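Local coordinates for putative hydrolase (Chloroflexus aurantiacus J-10-fl, PDB 3CMN), which is a putative hydrolase of the zincin-like metallopeptidase family and probably cleaves peptide bonds with the help of a zinc ion, at residues V88-S91 and Q92-R95; T200-R203 and E204-Q208. All blocks are in the same frame, centred on the assembly; numbering follows the deposited sequence.

Interaction 1. Residues V88-S91 and Q92-R95; sequences VSFS and QLFR
With its CG anti to the backbone N (chi1 -169°), Phe-90 holds its ring out from the helix, and Phe-94, its CG turned beside its own backbone N (chi1 -65°), leans back to meet it. Phe-94 CE1 lies 3.5 Å from Phe-90 CE2, and the two ring planes are inclined at 58°, an oblique pairing one turn apart. The edge of the Phe-94 ring faces backbone oxygens: Phe-94 CD1 is 3.4 Å from Phe-90 O. Leu-93 adds a looser contact, its CD1 4.3 Å from Phe-90 CD1.

Gln-92 N makes a regular bond of 2.9 Å to Val-88 O, which also accepts from Ser-91 OG at 2.7 Å, so a single carbonyl is gripped twice. Next, Leu-93 N turns mainly to Phe-90 O at 2.9 Å, its bond to Ser-89 O being weak, and residues Gln-92 to Arg-95 form a type I turn. Replacing Phe-94 by an alanine would probably strip Phe-90 CE2 of the ring carbon packed on it and open a gap beside Trp-20. The two phenylalanines face inward from the junction of helices 79-92 and 95-102, packing against Ile-127 of helix 120-135 and Leu-307 of helix 283-307.

Interaction 2. Residues T200-R203 and E204-Q208; sequences TYFR and ELLEQ
Leu-205 lies over one face of the Tyr-201 ring, its CG 4.0 Å from the ring centroid and 15° off the normal, a CH-pi contact displaced toward the rim. Both methyls take part: Leu-205 CD2 reaches Tyr-201 CE1 at 3.5 Å, while over the same face Leu-205 CD1 sits 3.8 Å from Tyr-201 CE2, across the ring from CE1. At the ring's edge, near its plane, comes Glu-204 OE2. One residue along, Phe-202 repeats the pairing with Leu-206, whose CG is over one face of the phenylalanine ring; here the side chains touch more lightly, Phe-202 CE1 to Leu-206 CD2 being 4.2 Å.

The tyrosine ring is placed by a first torsion that sets CG anti to the backbone N (chi1 175°), whereas Leu-205 carries its CG beside its own N, and the two side chains meet at a slant. The two ring-leucine pairs are i to i+4 contacts on an unbroken alpha-helix, 197-210, and its backbone ladder runs straight through them: Leu-205 N to Tyr-201 O is 3.0 Å, and Glu-207 N to Arg-203 O is 3.1 Å. Leu-206 N bonds to Phe-202 O, with a weaker second bond to Arg-203 O.

On the flank of the helix Glu-204 stretches back along the chain, and its OE2 comes to 3.4 Å from Thr-200 CG2, a contact with a methyl group. The tyrosine hydroxyl is satisfied beyond this helix, by a hydrogen bond to Arg-256 of helix 248-279. That same helix supplies Ile-257 against Leu-205 and Leu-260 against Phe-202, while Leu-146 of helix 145-148 touches both Phe-202 and Leu-206.

Interaction 1 and interaction 2 are separate local contacts, their centres 15 Å apart and their nearest atoms about 6 Å apart, without touching. Both rest on ring contacts about one turn apart, but 88-95, at the passage from helix 79-92 into the type I turn 92-95, sets one phenylalanine against another, whereas 200-208 sets rings against leucines within a continuous helix. They approach the same loop after helix 283-307: Leu-93 and Phe-94 touch Thr-308, and Leu-206 touches Leu-310. The HExxH pattern of His-184, Glu-185 and His-188, the likely zinc site of a zincin-like enzyme, lies on helix 174-193, which precedes helix 197-210 in the chain; no metal is bound to it here.

Interaction 1. Residues V88-S91 and Q92-R95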
loop_
_atom_site.group_PDB
_atom_site.type_symbol
_atom_site.label_atom_id
_atom_site.label_comp_id
_atom_site.label_asym_id
_atom_site.label_seq_id
_atom_site.Cartn_x
_atom_site.Cartn_y
_atom_site.Cartn_z
ATOM N N VAL A 88 -12.380 -9.844 7.605
ATOM C CA VAL A 88 -12.034 -10.037 9.012
ATOM C C VAL A 88 -10.947 -9.042 9.407
ATOM O O VAL A 88 -11.054 -8.358 10.420
ATOM C CB VAL A 88 -11.541 -11.474 9.290
ATOM C CG1 VAL A 88 -11.085 -11.592 10.742
ATOM C CG2 VAL A 88 -12.661 -12.476 9.019
ATOM N N SER A 89 -9.899 -8.965 8.599
ATOM C CA SER A 89 -8.803 -8.037 8.857
ATOM C C SER A 89 -9.350 -6.617 8.928
ATOM O O SER A 89 -8.900 -5.800 9.734
ATOM C CB SER A 89 -7.774 -8.124 7.731
ATOM O OG SER A 89 -7.484 -9.479 7.447
ATOM N N PHE A 90 -10.320 -6.332 8.065
ATOM C CA PHE A 90 -10.947 -5.021 8.016
ATOM C C PHE A 90 -11.688 -4.739 9.326
ATOM O O PHE A 90 -11.443 -3.737 9.983
ATOM C CB PHE A 90 -11.934 -4.955 6.853
ATOM C CG PHE A 90 -12.421 -3.573 6.559
ATOM C CD1 PHE A 90 -11.631 -2.681 5.838
ATOM C CD2 PHE A 90 -13.665 -3.154 7.007
ATOM C CE1 PHE A 90 -12.084 -1.381 5.568
ATOM C CE2 PHE A 90 -14.124 -1.861 6.745
ATOM C CZ PHE A 90 -13.335 -0.974 6.024
ATOM N N SER A 91 -12.610 -5.621 9.695
ATOM C CA SER A 91 -13.361 -5.432 10.927
ATOM C C SER A 91 -12.415 -5.236 12.106
ATOM O O SER A 91 -12.631 -4.367 12.947
ATOM C CB SER A 91 -14.271 -6.627 11.186
ATOM O OG SER A 91 -13.524 -7.825 11.261
ATOM N N GLN A 92 -11.352 -6.029 12.154
ATOM C CA GLN A 92 -10.383 -5.929 13.242
ATOM C C GLN A 92 -9.740 -4.557 13.399
ATOM O O GLN A 92 -9.225 -4.221 14.466
ATOM C CB GLN A 92 -9.317 -7.008 13.097
ATOM C CG GLN A 92 -9.654 -8.203 13.951
ATOM C CD GLN A 92 -9.014 -9.469 13.474
ATOM O OE1 GLN A 92 -7.807 -9.523 13.247
ATOM N NE2 GLN A 92 -9.820 -10.510 13.323
ATOM N N LEU A 93 -9.770 -3.765 12.337
ATOM C CA LEU A 93 -9.228 -2.418 12.404
ATOM C C LEU A 93 -10.142 -1.605 13.308
ATOM O O LEU A 93 -9.801 -0.504 13.717
ATOM C CB LEU A 93 -9.198 -1.772 11.017
ATOM C CG LEU A 93 -8.346 -2.435 9.935
ATOM C CD1 LEU A 93 -8.505 -1.647 8.644
ATOM C CD2 LEU A 93 -6.878 -2.467 10.368
ATOM N N PHE A 94 -11.314 -2.155 13.605
ATOM C CA PHE A 94 -12.294 -1.483 14.456
ATOM C C PHE A 94 -12.313 -1.996 15.897
ATOM O O PHE A 94 -13.108 -1.527 16.704
ATOM C CB PHE A 94 -13.707 -1.620 13.871
ATOM C CG PHE A 94 -13.894 -0.920 12.554
ATOM C CD1 PHE A 94 -13.602 -1.568 11.355
ATOM C CD2 PHE A 94 -14.389 0.377 12.512
ATOM C CE1 PHE A 94 -13.805 -0.932 10.134
ATOM C CE2 PHE A 94 -14.594 1.023 11.304
ATOM C CZ PHE A 94 -14.303 0.365 10.110
ATOM N N ARG A 95 -11.456 -2.960 16.216
ATOM C CA ARG A 95 -11.410 -3.491 17.575
ATOM C C ARG A 95 -11.151 -2.417 18.639
ATOM O O ARG A 95 -11.772 -2.430 19.700
ATOM C CB ARG A 95 -10.365 -4.605 17.685
ATOM C CG ARG A 95 -10.779 -5.881 16.947
ATOM C CD ARG A 95 -10.096 -7.128 17.495
ATOM N NE ARG A 95 -10.641 -8.337 16.882
ATOM C CZ ARG A 95 -10.521 -9.562 17.393
ATOM N NH1 ARG A 95 -9.872 -9.754 18.540
ATOM N NH2 ARG A 95 -11.047 -10.603 16.759
#

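Interaction 2. Residues T200-R203 and E204-Q208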
loop_
_atom_site.group_PDB
_atom_site.type_symbol
_atom_site.label_atom_id
_atom_site.label_comp_id
_atom_site.label_asym_id
_atom_site.label_seq_id
_atom_site.Cartn_x
_atom_site.Cartn_y
_atom_site.Cartn_z
ATOM N N THR A 200 6.349 -3.834 13.114
ATOM C CA THR A 200 6.375 -3.702 14.563
ATOM C C THR A 200 6.156 -2.229 14.880
ATOM O O THR A 200 5.307 -1.872 15.703
ATOM C CB THR A 200 7.736 -4.131 15.140
ATOM O OG1 THR A 200 8.009 -5.482 14.756
ATOM C CG2 THR A 200 7.734 -4.026 16.678
ATOM N N TYR A 201 6.928 -1.379 14.207
ATOM C CA TYR A 201 6.848 0.061 14.383
ATOM C C TYR A 201 5.493 0.604 13.950
ATOM O O TYR A 201 4.971 1.550 14.552
ATOM C CB TYR A 201 7.954 0.741 13.577
ATOM C CG TYR A 201 7.893 2.251 13.600
ATOM C CD1 TYR A 201 7.985 2.960 14.802
ATOM C CD2 TYR A 201 7.749 2.975 12.418
ATOM C CE1 TYR A 201 7.937 4.352 14.822
ATOM C CE2 TYR A 201 7.699 4.363 12.427
ATOM C CZ TYR A 201 7.794 5.051 13.631
ATOM O OH TYR A 201 7.753 6.433 13.617
ATOM N N PHE A 202 4.914 0.009 12.912
ATOM C CA PHE A 202 3.612 0.461 12.439
ATOM C C PHE A 202 2.564 0.040 13.466
ATOM O O PHE A 202 1.655 0.802 13.796
ATOM C CB PHE A 202 3.300 -0.128 11.052
ATOM C CG PHE A 202 2.063 0.452 10.406
ATOM C CD1 PHE A 202 1.725 1.801 10.576
ATOM C CD2 PHE A 202 1.236 -0.344 9.621
ATOM C CE1 PHE A 202 0.583 2.341 9.972
ATOM C CE2 PHE A 202 0.083 0.189 9.007
ATOM C CZ PHE A 202 -0.240 1.528 9.186
ATOM N N ARG A 203 2.696 -1.170 13.996
ATOM C CA ARG A 203 1.743 -1.612 15.002
ATOM C C ARG A 203 1.909 -0.754 16.252
ATOM O O ARG A 203 0.937 -0.471 16.941
ATOM C CB ARG A 203 1.930 -3.094 15.337
ATOM C CG ARG A 203 1.046 -4.002 14.512
ATOM C CD ARG A 203 1.087 -5.448 15.010
ATOM N NE ARG A 203 2.249 -6.188 14.526
ATOM C CZ ARG A 203 2.392 -6.612 13.271
ATOM N NH1 ARG A 203 1.441 -6.377 12.363
ATOM N NH2 ARG A 203 3.495 -7.253 12.907
ATOM N N GLU A 204 3.141 -0.334 16.535
ATOM C CA GLU A 204 3.406 0.513 17.696
ATOM C C GLU A 204 2.643 1.823 17.555
ATOM O O GLU A 204 1.930 2.232 18.467
ATOM C CB GLU A 204 4.901 0.831 17.823
ATOM C CG GLU A 204 5.781 -0.333 18.243
ATOM C CD GLU A 204 7.266 0.005 18.168
ATOM O OE1 GLU A 204 7.710 0.951 18.851
ATOM O OE2 GLU A 204 7.995 -0.674 17.420
ATOM N N LEU A 205 2.803 2.474 16.407
ATOM C CA LEU A 205 2.147 3.753 16.136
ATOM C C LEU A 205 0.636 3.689 16.272
ATOM O O LEU A 205 0.002 4.655 16.687
ATOM C CB LEU A 205 2.483 4.246 14.724
ATOM C CG LEU A 205 3.942 4.473 14.343
ATOM C CD1 LEU A 205 4.019 5.125 12.965
ATOM C CD2 LEU A 205 4.594 5.363 15.381
ATOM N N LEU A 206 0.060 2.554 15.898
ATOM C CA LEU A 206 -1.383 2.385 15.979
ATOM C C LEU A 206 -1.804 2.320 17.433
ATOM O O LEU A 206 -2.746 2.999 17.841
ATOM C CB LEU A 206 -1.807 1.120 15.248
ATOM C CG LEU A 206 -1.510 1.126 13.748
ATOM C CD1 LEU A 206 -1.855 -0.229 13.169
ATOM C CD2 LEU A 206 -2.302 2.241 13.063
ATOM N N GLU A 207 -1.100 1.506 18.215
ATOM C CA GLU A 207 -1.400 1.387 19.639
ATOM C C GLU A 207 -1.331 2.771 20.274
ATOM O O GLU A 207 -2.213 3.160 21.028
ATOM C CB GLU A 207 -0.395 0.464 20.329
ATOM C CG GLU A 207 -0.380 -0.969 19.817
ATOM C CD GLU A 207 -1.624 -1.746 20.200
ATOM O OE1 GLU A 207 -2.498 -1.171 20.889
ATOM O OE2 GLU A 207 -1.727 -2.932 19.819
ATOM N N GLN A 208 -0.275 3.510 19.951
ATOM C CA GLN A 208 -0.073 4.851 20.481
ATOM C C GLN A 208 -1.336 5.703 20.288
ATOM O O GLN A 208 -1.971 6.113 21.268
ATOM C CB GLN A 208 1.117 5.506 19.777
ATOM C CG GLN A 208 1.485 6.884 20.293
ATOM C CD GLN A 208 2.419 6.843 21.494
ATOM O OE1 GLN A 208 3.592 6.478 21.373
ATOM N NE2 GLN A 208 1.902 7.223 22.660
#